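Local coordinates for protein putative hexose oxidase (Nonomuraea sp. ATCC 39727, PDB 5AWV) that is an FAD-linked glycopeptide hexose oxidase that binds the antibiotic teicoplanin, on which its oxidase chemistry probably acts, at residues A[118-123]-A[195-200]; A[177-182]-A[212-217]; A[205-210]-A[499-504]; A[492-497]-A[517-522]. All blocks are in the same frame, centred on the assembly; numbering follows the deposited sequence.

In the fold
Contacts 1 and 3 lie at the surface, whereas contacts 2 and 4 are buried closer to FAD. Contacts 1 and 2 share the five-stranded antiparallel sheet: strand 193-199 carries a segment of contact 1 and the neighbouring strand 179-187 one of contact 2, joined by backbone bonds. Helix 207-212 supplies a segment of contact 3, and the loop after it one of contact 2. Helix 499-509, also in contact 3, packs through Leu-502 on Tyr-495 and Ile-521 of contact 4. Methyl packing makes contact 1, aliphatic groups meet a histidine and a carbonyl in contact 2, an arginine reaches over in contact 3, and in contact 4 two tyrosines pack on aliphatic side chains, with a bridging water.

Contact 1 (A[118-123]-A[195-200]); sequences PSMNAF and VIVATR
Met-120 pushes its terminal methyl against the side chain of Val-197, the two reaching toward each other tip to tip, with CE of the methionine 3.7 Å from CG1 of the valine. The same methyl passes Thr-199 more loosely, at 4.3 Å between Met-120 CE and Thr-199 CG2. The backbones stay well apart, the closest pair of CA atoms, those of Met-120 and Thr-199, being separated by 9.5 Å, and the patch buries just 80 Å² in all. Met-120 spans this gap with a chain bent at chi2 (-74°) and again at chi3 (-100°). On the other side, Val-197 holds CG1 opposite its own backbone N (chi1 174°), and this is the branch that receives the methyl.

Met-120 belongs to the turn of a beta hairpin between strands 114-117 and 122-125, where Asn-121 and Ala-122 both face Asp-117 in a G1 beta bulge. Strands 122-125 and 193-199 belong to one antiparallel sheet, separated in it by strands 223-229 and 179-187, and the methionine also touches Trp-228 and Ala-181 of those two intervening strands. The contact therefore runs over one face of the sheet of the FAD-binding domain, with the flavin cofactor about 14 Å from the side chain of Val-197. Ala-198, between the two contacting residues, points away and packs on Leu-209 and Trp-210 of helix 207-212. Thr-199 turns its methyl branch to Met-120 and directs its hydroxyl elsewhere, OG1 being hydrogen-bonded to Asp-204 and to the backbone N of Glu-201.

Contact 2 (A[177-182]-A[212-217]); sequences DYLYAV and AHTGGG
Leu-179 and Val-182 provide the apolar part of the contact, both pointing from the strand toward the loop 212-217. The CD2 methyl of Leu-179 lies 4.0 Å from CG2 of Thr-214. Val-182 crosses the His-213 side chain at about a right angle and uses both branches: CG1 is 4.1 Å from His-213 CB, while CG2 approaches the imidazole obliquely, 4.0 Å from ND1. A second kind of approach sets a methyl beside a backbone carbonyl, with Leu-179 CD2 3.5 Å from His-213 O. Leu-179 gets there with CG anti to its backbone N (chi1 -179°).

These residues join strand 179-187 of the FAD-binding domain's antiparallel sheet to the glycine-rich loop that follows helix 207-212. Strand 223-229 borders the contact, its Tyr-227 packing on both Leu-179 and Val-182.

His-213 ND1 and Thr-214 OG1 have their partners outside the two segments. His-213 ND1 is hydrogen-bonded to Leu-209 O, which ties the imidazole back to the preceding helix, and Phe-221 meets the ring edge-to-face. Thr-214 OG1 pairs with Trp-211 O and Ala-416 N. The His-213 side chain also packs on Val-224, an FAD-binding residue, and lies about 6 Å from the cofactor.

Contact 3 (A[205-210]-A[499-504]); sequences PHHDLW and HPRLRK
Arg-501 stretches out from helix 499-509 toward His-207, and the two side chains cross obliquely with the guanidinium and imidazole planes turned 28° from each other. His-207 ND1 lies at the edge of the guanidinium, near its plane, 4.2 Å from Arg-501 NH2, whereas NH2 in turn approaches the imidazole obliquely. This is a loose approach, too long for a hydrogen bond. The arginine chain is extended from CG to NE, with CG anti to the backbone N (chi1 -173°), which carries NH2 across to the backbone of the other helix, 3.9 Å from Asp-208 CA.

Two helices thus meet at the surface: 207-212, with His-206 at its N-cap position, and 499-509 of the berberine-like C-terminal region. The guanidinium also makes a cation-pi interaction with Trp-211 of helix 207-212. Trp-210 CE3 lies 3.6 Å above one face of the His-207 ring, offset toward its rim, and the other ring nitrogen, NE2, has a weak hydrogen bond with Arg-200 O.

Asp-208 does not form a salt bridge with the arginine, its OD1 being 6.4 Å from Arg-501 NH2. Its OD1 instead accepts a weak bond from Leu-209 N, bent to 133° at the hydrogen, and is hydrogen-bonded to the hydroxyl of Tyr-509, farther along helix 499-509.

Contact 4 (A[492-497]-A[517-522]); sequences DLYYKG and HALSIR
Tyr-495 reaches from the last turn of helix 490-495 toward Ile-521, with CG anti to the carbonyl carbon (chi1 -56°), which swings the ring out from CB toward the loop 517-522. One face of the ring is covered by CB of Tyr-494, 4.0 Å above the plane over its centre. At CD1 the ring packs on Leu-502 of helix 499-509, and CE1 packs beside the carbonyl of Gly-215. On the other flank, CE2 meets Ile-521 CG1 at 3.8 Å, and CZ lies 4.0 Å from Ile-521 CD1, the isoleucine tip slanting past the outer end of the ring. At the tip, Tyr-495 OH is 3.7 Å from Ile-521 CD1, is hydrogen-bonded to the carbonyl of Gly-216, and accepts a bond from a water at 2.8 Å. That water donates a second bond, 2.7 Å long, to Leu-519 O, so this buried phenol is tied to two separate loops.

Tyr-494 crosses Leu-519 at about a right angle, with Tyr-494 OH 4.0 Å from Leu-519 CD1; its hydroxyl is hydrogen-bonded to Asp-475 N.

In this way helix 490-495 packs on the C-terminal loop 517-522 within the berberine-like region of this FAD-linked oxidoreductase, next to the flavin pocket that His-517 lines.

Contact 1 (A[118-123]-A[195-200])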
loop_
_atom_site.group_PDB
_atom_site.type_symbol
_atom_site.label_atom_id
_atom_site.label_comp_id
_atom_site.label_asym_id
_atom_site.label_seq_id
_atom_site.Cartn_x
_atom_site.Cartn_y
_atom_site.Cartn_z
ATOM N N PRO A 118 14.883 18.306 -9.409
ATOM C CA PRO A 118 15.931 18.293 -10.477
ATOM C C PRO A 118 17.245 17.666 -10.084
ATOM O O PRO A 118 17.938 17.264 -10.958
ATOM C CB PRO A 118 16.098 19.780 -10.873
ATOM C CG PRO A 118 15.446 20.546 -9.789
ATOM C CD PRO A 118 14.574 19.653 -8.950
ATOM N N SER A 119 17.587 17.551 -8.816
ATOM C CA SER A 119 18.949 17.041 -8.503
ATOM C C SER A 119 18.959 15.504 -8.512
ATOM O O SER A 119 20.005 14.896 -8.656
ATOM C CB SER A 119 19.395 17.551 -7.176
ATOM O OG SER A 119 18.604 16.886 -6.210
ATOM N N MET A 120 17.788 14.879 -8.409
ATOM C CA MET A 120 17.648 13.436 -8.686
ATOM C C MET A 120 17.105 13.126 -10.071
ATOM O O MET A 120 17.197 11.966 -10.516
ATOM C CB MET A 120 16.812 12.794 -7.580
ATOM C CG MET A 120 17.382 13.075 -6.210
ATOM S SD MET A 120 18.917 12.089 -5.898
ATOM C CE MET A 120 18.275 10.755 -4.911
ATOM N N ASN A 121 16.601 14.157 -10.793
ATOM C CA ASN A 121 15.880 14.003 -12.069
ATOM C C ASN A 121 14.828 12.864 -11.872
ATOM O O ASN A 121 14.723 11.923 -12.666
ATOM C CB ASN A 121 16.831 13.743 -13.268
ATOM C CG ASN A 121 16.150 13.824 -14.581
ATOM O OD1 ASN A 121 16.501 13.113 -15.562
ATOM N ND2 ASN A 121 15.244 14.719 -14.687
ATOM N N ALA A 122 14.015 13.056 -10.845
ATOM C CA ALA A 122 12.969 12.077 -10.460
ATOM C C ALA A 122 11.931 12.811 -9.651
ATOM O O ALA A 122 12.185 13.873 -9.140
ATOM C CB ALA A 122 13.579 10.969 -9.600
ATOM N N PHE A 123 10.779 12.173 -9.498
ATOM C CA PHE A 123 9.734 12.632 -8.590
ATOM C C PHE A 123 9.932 12.208 -7.184
ATOM O O PHE A 123 10.056 11.040 -6.887
ATOM C CB PHE A 123 8.388 12.138 -9.088
ATOM C CG PHE A 123 7.956 12.790 -10.322
ATOM C CD1 PHE A 123 7.325 14.005 -10.284
ATOM C CD2 PHE A 123 8.202 12.221 -11.528
ATOM C CE1 PHE A 123 6.898 14.598 -11.433
ATOM C CE2 PHE A 123 7.806 12.820 -12.644
ATOM C CZ PHE A 123 7.137 13.999 -12.632
ATOM N N VAL A 195 21.162 8.976 8.282
ATOM C CA VAL A 195 20.370 9.128 7.101
ATOM C C VAL A 195 21.176 8.657 5.925
ATOM O O VAL A 195 22.331 9.059 5.753
ATOM C CB VAL A 195 20.008 10.594 6.904
ATOM C CG1 VAL A 195 19.206 10.802 5.603
ATOM C CG2 VAL A 195 19.262 11.082 8.119
ATOM N N ILE A 196 20.563 7.829 5.070
ATOM C CA ILE A 196 21.177 7.323 3.898
ATOM C C ILE A 196 20.287 7.568 2.685
ATOM O O ILE A 196 19.107 7.217 2.706
ATOM C CB ILE A 196 21.446 5.805 4.053
ATOM C CG1 ILE A 196 22.435 5.582 5.182
ATOM C CG2 ILE A 196 21.928 5.225 2.735
ATOM C CD1 ILE A 196 22.916 4.181 5.342
ATOM N N VAL A 197 20.852 8.128 1.621
ATOM C CA VAL A 197 20.187 8.158 0.353
ATOM C C VAL A 197 20.802 7.055 -0.527
ATOM O O VAL A 197 21.996 7.087 -0.809
ATOM C CB VAL A 197 20.274 9.531 -0.305
ATOM C CG1 VAL A 197 19.688 9.488 -1.705
ATOM C CG2 VAL A 197 19.536 10.564 0.506
ATOM N N ALA A 198 19.995 6.084 -0.943
ATOM C CA ALA A 198 20.423 4.918 -1.756
ATOM C C ALA A 198 19.697 4.877 -3.071
ATOM O O ALA A 198 18.462 5.089 -3.110
ATOM C CB ALA A 198 20.163 3.622 -0.906
ATOM N N THR A 199 20.400 4.724 -4.195
ATOM C CA THR A 199 19.810 4.781 -5.468
ATOM C C THR A 199 19.953 3.481 -6.244
ATOM O O THR A 199 20.775 2.636 -5.904
ATOM C CB THR A 199 20.408 5.896 -6.425
ATOM O OG1 THR A 199 21.636 5.411 -7.026
ATOM C CG2 THR A 199 20.655 7.205 -5.699
ATOM N N ARG A 200 19.277 3.398 -7.369
ATOM C CA ARG A 200 19.478 2.251 -8.199
ATOM C C ARG A 200 20.696 2.252 -9.127
ATOM O O ARG A 200 20.866 1.300 -9.809
ATOM C CB ARG A 200 18.254 1.905 -8.983
ATOM C CG ARG A 200 17.987 2.573 -10.230
ATOM C CD ARG A 200 16.723 1.906 -10.827
ATOM N NE ARG A 200 15.981 2.975 -11.433
ATOM C CZ ARG A 200 14.652 3.007 -11.608
ATOM N NH1 ARG A 200 14.182 4.038 -12.226
ATOM N NH2 ARG A 200 13.831 1.977 -11.261
#

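Contact 2 (A[177-182]-A[212-217])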
loop_
_atom_site.group_PDB
_atom_site.type_symbol
_atom_site.label_atom_id
_atom_site.label_comp_id
_atom_site.label_asym_id
_atom_site.label_seq_id
_atom_site.Cartn_x
_atom_site.Cartn_y
_atom_site.Cartn_z
ATOM N N ASP A 177 9.231 -0.942 -9.908
ATOM C CA ASP A 177 9.982 -0.907 -11.138
ATOM C C ASP A 177 10.279 0.560 -11.537
ATOM O O ASP A 177 11.080 0.822 -12.471
ATOM C CB ASP A 177 9.206 -1.716 -12.232
ATOM C CG ASP A 177 9.051 -3.223 -11.837
ATOM O OD1 ASP A 177 10.011 -3.716 -11.133
ATOM O OD2 ASP A 177 7.999 -3.865 -12.191
ATOM N N TYR A 178 9.675 1.503 -10.808
ATOM C CA TYR A 178 9.945 2.944 -10.920
ATOM C C TYR A 178 10.712 3.521 -9.711
ATOM O O TYR A 178 10.897 4.731 -9.648
ATOM C CB TYR A 178 8.658 3.739 -11.194
ATOM C CG TYR A 178 7.998 3.194 -12.437
ATOM C CD1 TYR A 178 8.373 3.635 -13.704
ATOM C CD2 TYR A 178 7.169 2.104 -12.358
ATOM C CE1 TYR A 178 7.844 3.058 -14.824
ATOM C CE2 TYR A 178 6.627 1.516 -13.502
ATOM C CZ TYR A 178 7.002 1.949 -14.734
ATOM O OH TYR A 178 6.511 1.405 -15.929
ATOM N N LEU A 179 11.136 2.699 -8.769
ATOM C CA LEU A 179 11.809 3.197 -7.559
ATOM C C LEU A 179 13.266 3.505 -7.871
ATOM O O LEU A 179 14.096 2.604 -8.076
ATOM C CB LEU A 179 11.670 2.273 -6.402
ATOM C CG LEU A 179 12.360 2.792 -5.106
ATOM C CD1 LEU A 179 11.766 4.053 -4.510
ATOM C CD2 LEU A 179 12.398 1.719 -4.087
ATOM N N TYR A 180 13.579 4.786 -7.921
ATOM C CA TYR A 180 14.957 5.216 -8.311
ATOM C C TYR A 180 15.803 5.304 -7.071
ATOM O O TYR A 180 16.974 4.892 -7.083
ATOM C CB TYR A 180 14.915 6.562 -9.098
ATOM C CG TYR A 180 16.269 7.130 -9.321
ATOM C CD1 TYR A 180 17.124 6.529 -10.234
ATOM C CD2 TYR A 180 16.738 8.250 -8.571
ATOM C CE1 TYR A 180 18.445 7.025 -10.425
ATOM C CE2 TYR A 180 18.021 8.756 -8.787
ATOM C CZ TYR A 180 18.866 8.114 -9.706
ATOM O OH TYR A 180 20.125 8.542 -9.974
ATOM N N ALA A 181 15.228 5.819 -5.992
ATOM C CA ALA A 181 15.981 6.013 -4.754
ATOM C C ALA A 181 15.148 6.119 -3.551
ATOM O O ALA A 181 13.980 6.526 -3.615
ATOM C CB ALA A 181 16.848 7.284 -4.827
ATOM N N VAL A 182 15.750 5.870 -2.414
ATOM C CA VAL A 182 15.119 6.056 -1.151
ATOM C C VAL A 182 16.038 6.823 -0.201
ATOM O O VAL A 182 17.238 6.605 -0.226
ATOM C CB VAL A 182 14.805 4.794 -0.318
ATOM C CG1 VAL A 182 13.492 4.169 -0.686
ATOM C CG2 VAL A 182 15.936 3.738 -0.370
ATOM N N ALA A 212 16.561 -3.493 -1.194
ATOM C CA ALA A 212 15.720 -4.065 -0.231
ATOM C C ALA A 212 14.337 -3.370 -0.170
ATOM O O ALA A 212 13.366 -3.953 0.357
ATOM C CB ALA A 212 16.333 -4.045 1.105
ATOM N N HIS A 213 14.296 -2.104 -0.574
ATOM C CA HIS A 213 13.061 -1.350 -0.593
ATOM C C HIS A 213 12.259 -1.520 -1.851
ATOM O O HIS A 213 11.206 -0.858 -1.976
ATOM C CB HIS A 213 13.352 0.123 -0.326
ATOM C CG HIS A 213 13.709 0.401 1.086
ATOM N ND1 HIS A 213 15.005 0.352 1.571
ATOM C CD2 HIS A 213 12.921 0.638 2.148
ATOM C CE1 HIS A 213 14.976 0.546 2.874
ATOM N NE2 HIS A 213 13.716 0.733 3.240
ATOM N N THR A 214 12.683 -2.365 -2.779
ATOM C CA THR A 214 11.926 -2.752 -3.975
ATOM C C THR A 214 11.069 -4.035 -3.690
ATOM O O THR A 214 10.964 -4.889 -4.492
ATOM C CB THR A 214 12.799 -2.994 -5.230
ATOM O OG1 THR A 214 13.688 -4.106 -5.025
ATOM C CG2 THR A 214 13.595 -1.803 -5.504
ATOM N N GLY A 215 10.450 -4.104 -2.556
ATOM C CA GLY A 215 9.584 -5.214 -2.179
ATOM C C GLY A 215 9.910 -5.874 -0.849
ATOM O O GLY A 215 9.229 -6.843 -0.480
ATOM N N GLY A 216 10.867 -5.330 -0.070
ATOM C CA GLY A 216 11.141 -5.941 1.249
ATOM C C GLY A 216 10.084 -5.775 2.311
ATOM O O GLY A 216 10.000 -6.547 3.289
ATOM N N GLY A 217 9.250 -4.750 2.135
ATOM C CA GLY A 217 8.183 -4.465 3.085
ATOM C C GLY A 217 8.618 -3.494 4.161
ATOM O O GLY A 217 9.809 -3.378 4.502
#

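Contact 3 (A[205-210]-A[499-504])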
loop_
_atom_site.group_PDB
_atom_site.type_symbol
_atom_site.label_atom_id
_atom_site.label_comp_id
_atom_site.label_asym_id
_atom_site.label_seq_id
_atom_site.Cartn_x
_atom_site.Cartn_y
_atom_site.Cartn_z
ATOM N N PRO A 205 27.031 3.058 -3.434
ATOM C CA PRO A 205 27.605 2.330 -2.370
ATOM C C PRO A 205 26.601 1.780 -1.376
ATOM O O PRO A 205 26.977 0.990 -0.498
ATOM C CB PRO A 205 28.501 3.332 -1.719
ATOM C CG PRO A 205 27.839 4.601 -1.972
ATOM C CD PRO A 205 27.377 4.476 -3.357
ATOM N N HIS A 206 25.320 2.185 -1.507
ATOM C CA HIS A 206 24.237 1.566 -0.714
ATOM C C HIS A 206 23.150 1.001 -1.604
ATOM O O HIS A 206 21.950 0.957 -1.206
ATOM C CB HIS A 206 23.687 2.639 0.221
ATOM C CG HIS A 206 24.749 3.241 1.071
ATOM N ND1 HIS A 206 25.304 2.568 2.131
ATOM C CD2 HIS A 206 25.380 4.436 1.002
ATOM C CE1 HIS A 206 26.243 3.320 2.687
ATOM N NE2 HIS A 206 26.314 4.448 2.011
ATOM N N HIS A 207 23.579 0.470 -2.719
ATOM C CA HIS A 207 22.700 -0.178 -3.715
ATOM C C HIS A 207 21.857 -1.274 -3.055
ATOM O O HIS A 207 20.662 -1.409 -3.439
ATOM C CB HIS A 207 23.521 -0.827 -4.852
ATOM C CG HIS A 207 22.719 -1.166 -6.053
ATOM N ND1 HIS A 207 22.423 -2.457 -6.411
ATOM C CD2 HIS A 207 22.113 -0.383 -6.960
ATOM C CE1 HIS A 207 21.754 -2.471 -7.538
ATOM N NE2 HIS A 207 21.593 -1.227 -7.924
ATOM N N ASP A 208 22.461 -2.027 -2.127
ATOM C CA ASP A 208 21.786 -3.032 -1.316
ATOM C C ASP A 208 20.541 -2.528 -0.541
ATOM O O ASP A 208 19.489 -3.182 -0.543
ATOM C CB ASP A 208 22.720 -3.846 -0.421
ATOM C CG ASP A 208 23.491 -2.989 0.650
ATOM O OD1 ASP A 208 23.598 -1.730 0.472
ATOM O OD2 ASP A 208 23.970 -3.604 1.673
ATOM N N LEU A 209 20.655 -1.376 0.131
ATOM C CA LEU A 209 19.543 -0.722 0.781
ATOM C C LEU A 209 18.391 -0.324 -0.176
ATOM O O LEU A 209 17.219 -0.459 0.228
ATOM C CB LEU A 209 19.977 0.505 1.618
ATOM C CG LEU A 209 18.938 1.106 2.555
ATOM C CD1 LEU A 209 18.602 0.104 3.638
ATOM C CD2 LEU A 209 19.463 2.369 3.180
ATOM N N TRP A 210 18.720 0.251 -1.310
ATOM C CA TRP A 210 17.779 0.655 -2.366
ATOM C C TRP A 210 17.061 -0.682 -2.754
ATOM O O TRP A 210 15.852 -0.777 -2.800
ATOM C CB TRP A 210 18.478 1.201 -3.599
ATOM C CG TRP A 210 17.613 1.079 -4.789
ATOM C CD1 TRP A 210 16.548 1.872 -5.072
ATOM C CD2 TRP A 210 17.632 0.030 -5.792
ATOM N NE1 TRP A 210 15.910 1.384 -6.201
ATOM C CE2 TRP A 210 16.534 0.245 -6.635
ATOM C CE3 TRP A 210 18.461 -1.067 -6.035
ATOM C CZ2 TRP A 210 16.269 -0.548 -7.753
ATOM C CZ3 TRP A 210 18.190 -1.873 -7.100
ATOM C CH2 TRP A 210 17.074 -1.628 -7.962
ATOM N N HIS A 499 15.284 -14.050 0.046
ATOM C CA HIS A 499 15.350 -13.926 1.422
ATOM C C HIS A 499 16.854 -13.777 1.933
ATOM O O HIS A 499 17.136 -12.974 2.842
ATOM C CB HIS A 499 14.679 -15.071 2.119
ATOM C CG HIS A 499 14.711 -14.918 3.575
ATOM N ND1 HIS A 499 15.332 -15.824 4.423
ATOM C CD2 HIS A 499 14.192 -13.969 4.355
ATOM C CE1 HIS A 499 15.208 -15.395 5.663
ATOM N NE2 HIS A 499 14.486 -14.292 5.643
ATOM N N PRO A 500 17.773 -14.556 1.340
ATOM C CA PRO A 500 19.161 -14.479 1.831
ATOM C C PRO A 500 19.734 -13.085 1.676
ATOM O O PRO A 500 20.324 -12.579 2.607
ATOM C CB PRO A 500 19.920 -15.562 1.003
ATOM C CG PRO A 500 18.833 -16.551 0.652
ATOM C CD PRO A 500 17.553 -15.720 0.477
ATOM N N ARG A 501 19.578 -12.467 0.523
ATOM C CA ARG A 501 20.021 -11.095 0.359
ATOM C C ARG A 501 19.301 -10.104 1.264
ATOM O O ARG A 501 19.950 -9.240 1.876
ATOM C CB ARG A 501 19.907 -10.670 -1.071
ATOM C CG ARG A 501 20.530 -9.283 -1.271
ATOM C CD ARG A 501 20.547 -8.969 -2.725
ATOM N NE ARG A 501 21.173 -7.680 -2.913
ATOM C CZ ARG A 501 21.126 -7.003 -4.026
ATOM N NH1 ARG A 501 20.494 -7.466 -5.098
ATOM N NH2 ARG A 501 21.752 -5.860 -4.062
ATOM N N LEU A 502 17.993 -10.265 1.439
ATOM C CA LEU A 502 17.304 -9.393 2.388
ATOM C C LEU A 502 17.816 -9.549 3.812
ATOM O O LEU A 502 17.954 -8.563 4.559
ATOM C CB LEU A 502 15.803 -9.593 2.392
ATOM C CG LEU A 502 15.062 -9.216 1.143
ATOM C CD1 LEU A 502 13.720 -9.942 1.104
ATOM C CD2 LEU A 502 14.853 -7.705 1.079
ATOM N N ARG A 503 18.159 -10.791 4.198
ATOM C CA ARG A 503 18.756 -10.960 5.535
ATOM C C ARG A 503 20.147 -10.235 5.687
ATOM O O ARG A 503 20.440 -9.681 6.708
ATOM C CB ARG A 503 18.759 -12.471 5.917
ATOM C CG ARG A 503 19.536 -12.754 7.147
ATOM C CD ARG A 503 19.333 -14.168 7.619
ATOM N NE ARG A 503 18.039 -14.398 8.213
ATOM C CZ ARG A 503 17.627 -15.591 8.608
ATOM N NH1 ARG A 503 18.404 -16.659 8.416
ATOM N NH2 ARG A 503 16.442 -15.742 9.171
ATOM N N LYS A 504 20.966 -10.242 4.660
ATOM C CA LYS A 504 22.234 -9.502 4.673
ATOM C C LYS A 504 22.015 -8.004 4.794
ATOM O O LYS A 504 22.691 -7.335 5.588
ATOM C CB LYS A 504 23.065 -9.858 3.463
ATOM C CG LYS A 504 23.605 -11.282 3.603
ATOM C CD LYS A 504 24.261 -11.751 2.340
ATOM C CE LYS A 504 24.974 -13.081 2.583
ATOM N NZ LYS A 504 25.764 -13.364 1.361
#

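Contact 4 (A[492-497]-A[517-522])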
loop_
_atom_site.group_PDB
_atom_site.type_symbol
_atom_site.label_atom_id
_atom_site.label_comp_id
_atom_site.label_asym_id
_atom_site.label_seq_id
_atom_site.Cartn_x
_atom_site.Cartn_y
_atom_site.Cartn_z
ATOM N N ASP A 492 10.180 -17.654 3.200
ATOM C CA ASP A 492 10.333 -18.258 1.896
ATOM C C ASP A 492 9.106 -18.175 1.015
ATOM O O ASP A 492 9.241 -18.067 -0.177
ATOM C CB ASP A 492 10.792 -19.686 2.009
ATOM C CG ASP A 492 12.260 -19.794 2.648
ATOM O OD1 ASP A 492 12.959 -18.761 3.001
ATOM O OD2 ASP A 492 12.712 -20.939 2.714
ATOM N N LEU A 493 7.931 -18.166 1.596
ATOM C CA LEU A 493 6.739 -17.958 0.835
ATOM C C LEU A 493 6.669 -16.473 0.321
ATOM O O LEU A 493 6.306 -16.254 -0.825
ATOM C CB LEU A 493 5.487 -18.198 1.754
ATOM C CG LEU A 493 5.378 -19.622 2.359
ATOM C CD1 LEU A 493 4.118 -19.695 3.198
ATOM C CD2 LEU A 493 5.355 -20.618 1.226
ATOM N N TYR A 494 7.058 -15.500 1.156
ATOM C CA TYR A 494 7.017 -14.082 0.736
ATOM C C TYR A 494 8.170 -13.691 -0.208
ATOM O O TYR A 494 7.969 -12.950 -1.200
ATOM C CB TYR A 494 7.032 -13.122 1.919
ATOM C CG TYR A 494 5.748 -13.109 2.616
ATOM C CD1 TYR A 494 4.604 -12.519 2.045
ATOM C CD2 TYR A 494 5.639 -13.591 3.871
ATOM C CE1 TYR A 494 3.390 -12.540 2.693
ATOM C CE2 TYR A 494 4.409 -13.629 4.517
ATOM C CZ TYR A 494 3.299 -13.093 3.928
ATOM O OH TYR A 494 2.112 -13.112 4.585
ATOM N N TYR A 495 9.349 -14.198 0.101
ATOM C CA TYR A 495 10.577 -13.712 -0.573
ATOM C C TYR A 495 11.361 -14.677 -1.434
ATOM O O TYR A 495 12.253 -14.246 -2.164
ATOM C CB TYR A 495 11.522 -13.154 0.508
ATOM C CG TYR A 495 10.945 -12.052 1.416
ATOM C CD1 TYR A 495 10.450 -10.864 0.906
ATOM C CD2 TYR A 495 10.968 -12.200 2.746
ATOM C CE1 TYR A 495 10.026 -9.867 1.736
ATOM C CE2 TYR A 495 10.563 -11.195 3.602
ATOM C CZ TYR A 495 10.118 -10.014 3.089
ATOM O OH TYR A 495 9.719 -9.068 3.963
ATOM N N LYS A 496 11.020 -15.943 -1.384
ATOM C CA LYS A 496 11.669 -17.010 -2.097
ATOM C C LYS A 496 13.181 -16.873 -2.016
ATOM O O LYS A 496 13.706 -16.644 -0.898
ATOM C CB LYS A 496 11.084 -17.136 -3.525
ATOM C CG LYS A 496 9.569 -17.377 -3.635
ATOM C CD LYS A 496 9.100 -17.508 -5.075
ATOM C CE LYS A 496 9.740 -18.712 -5.784
ATOM N NZ LYS A 496 9.425 -18.719 -7.193
ATOM N N GLY A 497 13.831 -16.889 -3.160
ATOM C CA GLY A 497 15.293 -16.847 -3.308
ATOM C C GLY A 497 15.873 -15.468 -2.984
ATOM O O GLY A 497 17.066 -15.371 -2.848
ATOM N N HIS A 517 8.569 -6.626 13.869
ATOM C CA HIS A 517 7.162 -6.983 13.985
ATOM C C HIS A 517 6.990 -8.434 13.633
ATOM O O HIS A 517 7.973 -9.097 13.327
ATOM C CB HIS A 517 6.290 -6.036 13.138
ATOM C CG HIS A 517 6.675 -5.951 11.689
ATOM N ND1 HIS A 517 6.555 -7.016 10.826
ATOM C CD2 HIS A 517 7.182 -4.927 10.960
ATOM C CE1 HIS A 517 6.919 -6.635 9.606
ATOM N NE2 HIS A 517 7.300 -5.368 9.660
ATOM N N ALA A 518 5.750 -8.968 13.639
ATOM C CA ALA A 518 5.479 -10.433 13.421
ATOM C C ALA A 518 6.110 -11.241 12.228
ATOM O O ALA A 518 6.400 -12.433 12.356
ATOM C CB ALA A 518 3.973 -10.723 13.550
ATOM N N LEU A 519 6.373 -10.570 11.135
ATOM C CA LEU A 519 6.870 -11.100 9.898
ATOM C C LEU A 519 8.018 -10.144 9.425
ATOM O O LEU A 519 8.166 -9.861 8.243
ATOM C CB LEU A 519 5.745 -11.056 8.850
ATOM C CG LEU A 519 4.542 -11.983 9.095
ATOM C CD1 LEU A 519 3.541 -11.708 8.001
ATOM C CD2 LEU A 519 4.993 -13.440 9.112
ATOM N N SER A 520 8.860 -9.688 10.373
ATOM C CA SER A 520 10.084 -8.914 10.040
ATOM C C SER A 520 11.275 -9.816 9.782
ATOM O O SER A 520 11.449 -10.879 10.384
ATOM C CB SER A 520 10.357 -7.851 11.061
ATOM O OG SER A 520 10.601 -8.460 12.352
ATOM N N ILE A 521 12.069 -9.408 8.820
ATOM C CA ILE A 521 13.276 -10.095 8.412
ATOM C C ILE A 521 14.204 -10.111 9.664
ATOM O O ILE A 521 14.333 -9.124 10.391
ATOM C CB ILE A 521 13.913 -9.401 7.225
ATOM C CG1 ILE A 521 12.949 -9.435 5.997
ATOM C CG2 ILE A 521 15.221 -10.073 6.858
ATOM C CD1 ILE A 521 13.192 -8.359 4.976
ATOM N N ARG A 522 14.736 -11.278 9.955
ATOM C CA ARG A 522 15.659 -11.457 11.076
ATOM C C ARG A 522 17.084 -11.291 10.555
ATOM O O ARG A 522 17.369 -11.768 9.437
ATOM C CB ARG A 522 15.517 -12.859 11.578
ATOM C CG ARG A 522 14.147 -13.151 12.111
ATOM C CD ARG A 522 14.095 -12.953 13.606
ATOM N NE ARG A 522 13.379 -11.739 13.981
ATOM C CZ ARG A 522 13.349 -11.231 15.216
ATOM N NH1 ARG A 522 14.013 -11.837 16.220
ATOM N NH2 ARG A 522 12.644 -10.106 15.452
HETATM O O HOH W 1 8.388 -8.066 6.232
#